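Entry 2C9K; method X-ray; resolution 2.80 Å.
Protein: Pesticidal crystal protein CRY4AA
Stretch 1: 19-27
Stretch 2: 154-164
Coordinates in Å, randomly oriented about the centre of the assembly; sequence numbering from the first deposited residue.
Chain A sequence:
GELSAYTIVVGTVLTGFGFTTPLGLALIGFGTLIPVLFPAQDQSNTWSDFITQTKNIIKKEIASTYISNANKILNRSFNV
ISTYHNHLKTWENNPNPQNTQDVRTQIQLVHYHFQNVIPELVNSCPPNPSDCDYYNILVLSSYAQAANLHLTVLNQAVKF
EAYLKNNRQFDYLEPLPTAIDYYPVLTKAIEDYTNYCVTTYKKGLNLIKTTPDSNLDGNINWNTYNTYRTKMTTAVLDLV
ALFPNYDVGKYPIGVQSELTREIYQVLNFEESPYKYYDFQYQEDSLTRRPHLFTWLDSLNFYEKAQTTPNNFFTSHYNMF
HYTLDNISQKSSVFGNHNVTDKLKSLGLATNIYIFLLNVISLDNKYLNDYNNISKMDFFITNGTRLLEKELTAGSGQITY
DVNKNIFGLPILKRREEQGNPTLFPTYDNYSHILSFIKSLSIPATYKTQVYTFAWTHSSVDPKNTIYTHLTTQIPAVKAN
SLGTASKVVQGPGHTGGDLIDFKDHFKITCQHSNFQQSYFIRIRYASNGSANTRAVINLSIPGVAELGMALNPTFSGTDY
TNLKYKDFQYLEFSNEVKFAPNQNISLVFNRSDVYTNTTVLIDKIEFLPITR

Stretch 1, residues 19-27: FTTPLGLAL
Stretch 2, residues 154-164: LNQAVKFEAYL

An irregular segment, Phe-19 to Leu-27, packs on a stretch of helix that begins before Leu-154 of the same chain; CA atoms lie 4.3 Å apart at Pro-22 and Phe-160 and 4.5 Å apart at Gly-24 and Gln-156, so over these residues the two run in opposite directions. No direct hydrogen bond joins the two, and 430 Å² is buried. Phe-19 (phi/psi -119/-143) leads its ring away from the helix. Thr-20 (-172/106, chi1 t) reaches it marginally, its CA 4.3 Å from Lys-159 NZ. Thr-21 (-144/161, chi1 p) points its CB away but opens a type I turn closed by Gly-24 N to Thr-21 O, 2.7 Å; the same Thr-21 O lies 3.4 Å from Lys-159 CD, on a side chain extended beyond chi1 (m, t, t, t). Pro-22 (-53/-14, C-gamma exo) is the most covered residue. Its CG sits over one face of the Tyr-163 ring (chi1 t, chi2 70°), 3.3 Å from the centroid and 14° off the normal, a CH-pi contact. Pro-22 O meets the edge of the Phe-160 ring (chi1 t, chi2 70°), 3.3 Å from Phe-160 CD1, and lies 3.5 Å from Phe-160 CA. Leu-23 (-115/5; m, p) points its CB away, while Leu-23 O approaches Gln-156 CG (chi1 t, chi2 m, chi3 -74°) at 3.0 Å and accepts from Ala-26 N at 3.3 Å. Gly-24 (45/-158) has positive phi, which by itself favours glycine, and an ideal CB there would point toward the helix, tight against Gln-156 CG at 3.2 Å; its CA is 3.9 Å from Lys-159 NZ. Leu-25 (-76/11; m, p) brings CD1 to 3.5 Å from Lys-159 NZ. One water bridges the stretches, accepting from Leu-25 N at 2.8 Å and donating to Asn-155 OD1 (chi1 t, chi2 -85°) at 3.2 Å. Ala-26 (-77/-69) points its CB toward the helix, 3.9 Å from Gln-156 CG; Leu-27 (-43/-39; t, p) makes no contact with the helix.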

# COMPACT_ATOMS: atom_id res chain seq x y z
N PHE A 19 18.62 -8.14 -0.64
CA PHE A 19 20.07 -8.17 -0.83
C PHE A 19 20.58 -7.27 -1.96
O PHE A 19 20.06 -6.17 -2.19
CB PHE A 19 20.55 -9.60 -1.06
CG PHE A 19 19.61 -10.66 -0.54
CD1 PHE A 19 18.51 -11.07 -1.31
CD2 PHE A 19 19.84 -11.27 0.69
CE1 PHE A 19 17.65 -12.08 -0.86
CE2 PHE A 19 18.99 -12.28 1.16
CZ PHE A 19 17.89 -12.69 0.37
N THR A 20 21.60 -7.75 -2.67
CA THR A 20 22.21 -7.04 -3.80
C THR A 20 23.21 -7.99 -4.47
O THR A 20 24.30 -8.24 -3.94
CB THR A 20 22.95 -5.76 -3.34
OG1 THR A 20 23.72 -5.22 -4.43
CG2 THR A 20 23.86 -6.05 -2.16
N THR A 21 22.85 -8.50 -5.64
CA THR A 21 23.70 -9.45 -6.33
C THR A 21 23.72 -9.36 -7.87
O THR A 21 22.82 -8.78 -8.49
CB THR A 21 23.29 -10.87 -5.93
OG1 THR A 21 21.86 -10.93 -5.80
CG2 THR A 21 23.93 -11.26 -4.60
N PRO A 22 24.76 -9.92 -8.51
CA PRO A 22 24.96 -9.94 -9.97
C PRO A 22 23.77 -10.46 -10.77
O PRO A 22 23.73 -10.29 -11.99
CB PRO A 22 26.19 -10.82 -10.13
CG PRO A 22 26.98 -10.50 -8.93
CD PRO A 22 25.93 -10.51 -7.83
N LEU A 23 22.82 -11.11 -10.11
CA LEU A 23 21.65 -11.64 -10.81
C LEU A 23 20.39 -10.92 -10.34
O LEU A 23 19.29 -11.28 -10.74
CB LEU A 23 21.51 -13.14 -10.57
CG LEU A 23 22.67 -14.04 -11.01
CD1 LEU A 23 23.84 -13.88 -10.04
CD2 LEU A 23 22.22 -15.50 -11.05
N GLY A 24 20.58 -9.92 -9.49
CA GLY A 24 19.46 -9.15 -8.97
C GLY A 24 18.26 -9.95 -8.52
O GLY A 24 18.37 -11.14 -8.21
N LEU A 25 17.10 -9.29 -8.49
CA LEU A 25 15.85 -9.92 -8.08
C LEU A 25 15.28 -10.82 -9.17
O LEU A 25 14.14 -11.27 -9.08
CB LEU A 25 14.80 -8.84 -7.74
CG LEU A 25 14.95 -7.96 -6.49
CD1 LEU A 25 16.20 -7.09 -6.59
CD2 LEU A 25 13.71 -7.08 -6.36
N ALA A 26 16.08 -11.09 -10.20
CA ALA A 26 15.66 -11.94 -11.31
C ALA A 26 15.67 -13.44 -10.98
O ALA A 26 14.62 -14.07 -10.88
CB ALA A 26 16.53 -11.67 -12.53
N LEU A 27 16.86 -14.00 -10.80
CA LEU A 27 17.02 -15.41 -10.50
C LEU A 27 16.05 -16.00 -9.47
O LEU A 27 15.59 -17.13 -9.60
CB LEU A 27 18.46 -15.67 -10.03
CG LEU A 27 18.81 -17.11 -9.66
CD1 LEU A 27 18.80 -18.00 -10.90
CD2 LEU A 27 20.17 -17.14 -8.99
N LEU A 154 16.24 -4.65 -15.94
CA LEU A 154 17.13 -3.50 -16.06
C LEU A 154 17.93 -3.32 -14.76
O LEU A 154 19.14 -3.11 -14.79
CB LEU A 154 16.33 -2.24 -16.37
CG LEU A 154 15.73 -2.23 -17.78
CD1 LEU A 154 14.78 -1.05 -17.94
CD2 LEU A 154 16.86 -2.15 -18.79
N ASN A 155 17.24 -3.42 -13.63
CA ASN A 155 17.90 -3.28 -12.33
C ASN A 155 18.96 -4.36 -12.26
O ASN A 155 20.06 -4.13 -11.75
CB ASN A 155 16.88 -3.45 -11.19
CG ASN A 155 17.54 -3.52 -9.81
OD1 ASN A 155 17.97 -4.58 -9.36
ND2 ASN A 155 17.63 -2.38 -9.13
N GLN A 156 18.63 -5.53 -12.78
CA GLN A 156 19.54 -6.66 -12.77
C GLN A 156 20.73 -6.40 -13.71
O GLN A 156 21.88 -6.62 -13.34
CB GLN A 156 18.79 -7.93 -13.20
CG GLN A 156 19.56 -9.22 -12.96
CD GLN A 156 20.83 -9.31 -13.79
OE1 GLN A 156 20.79 -9.54 -15.00
NE2 GLN A 156 21.98 -9.12 -13.14
N ALA A 157 20.43 -5.92 -14.91
CA ALA A 157 21.44 -5.61 -15.91
C ALA A 157 22.46 -4.65 -15.33
O ALA A 157 23.66 -4.85 -15.48
CB ALA A 157 20.79 -4.99 -17.14
N VAL A 158 21.98 -3.59 -14.69
CA VAL A 158 22.87 -2.62 -14.08
C VAL A 158 23.79 -3.30 -13.08
O VAL A 158 25.00 -3.10 -13.09
CB VAL A 158 22.09 -1.51 -13.38
CG1 VAL A 158 23.02 -0.66 -12.54
CG2 VAL A 158 21.40 -0.64 -14.41
N LYS A 159 23.21 -4.12 -12.21
CA LYS A 159 23.98 -4.83 -11.20
C LYS A 159 24.97 -5.78 -11.86
O LYS A 159 26.14 -5.82 -11.50
CB LYS A 159 23.06 -5.64 -10.27
CG LYS A 159 22.17 -4.80 -9.38
CD LYS A 159 21.33 -5.71 -8.50
CE LYS A 159 20.35 -4.94 -7.62
NZ LYS A 159 19.48 -5.89 -6.88
N PHE A 160 24.47 -6.55 -12.82
CA PHE A 160 25.27 -7.53 -13.55
C PHE A 160 26.54 -6.91 -14.13
O PHE A 160 27.63 -7.48 -14.02
CB PHE A 160 24.43 -8.13 -14.68
CG PHE A 160 25.14 -9.20 -15.44
CD1 PHE A 160 25.40 -10.43 -14.85
CD2 PHE A 160 25.58 -8.97 -16.74
CE1 PHE A 160 26.10 -11.42 -15.54
CE2 PHE A 160 26.28 -9.96 -17.44
CZ PHE A 160 26.54 -11.18 -16.84
N GLU A 161 26.40 -5.74 -14.74
CA GLU A 161 27.52 -5.06 -15.35
C GLU A 161 28.51 -4.47 -14.34
O GLU A 161 29.72 -4.63 -14.49
CB GLU A 161 27.00 -3.97 -16.29
CG GLU A 161 27.54 -4.09 -17.73
CD GLU A 161 27.22 -5.44 -18.38
OE1 GLU A 161 26.35 -5.49 -19.28
OE2 GLU A 161 27.85 -6.45 -17.99
N ALA A 162 28.01 -3.80 -13.31
CA ALA A 162 28.89 -3.21 -12.30
C ALA A 162 29.73 -4.29 -11.63
O ALA A 162 30.79 -4.01 -11.06
CB ALA A 162 28.06 -2.47 -11.26
N TYR A 163 29.25 -5.52 -11.70
CA TYR A 163 29.92 -6.66 -11.10
C TYR A 163 31.08 -7.12 -11.99
O TYR A 163 32.09 -7.63 -11.49
CB TYR A 163 28.91 -7.80 -10.94
CG TYR A 163 29.50 -9.13 -10.51
CD1 TYR A 163 30.01 -9.31 -9.23
CD2 TYR A 163 29.51 -10.21 -11.39
CE1 TYR A 163 30.52 -10.54 -8.83
CE2 TYR A 163 30.02 -11.44 -11.00
CZ TYR A 163 30.52 -11.60 -9.73
OH TYR A 163 31.02 -12.83 -9.34
N LEU A 164 30.93 -6.92 -13.29
CA LEU A 164 31.95 -7.31 -14.26
C LEU A 164 33.10 -6.31 -14.40
O LEU A 164 34.09 -6.61 -15.07
CB LEU A 164 31.30 -7.55 -15.63
CG LEU A 164 30.24 -8.64 -15.69
CD1 LEU A 164 29.72 -8.75 -17.11
CD2 LEU A 164 30.81 -9.97 -15.23
O HOH W 1 16.33 -7.22 -10.20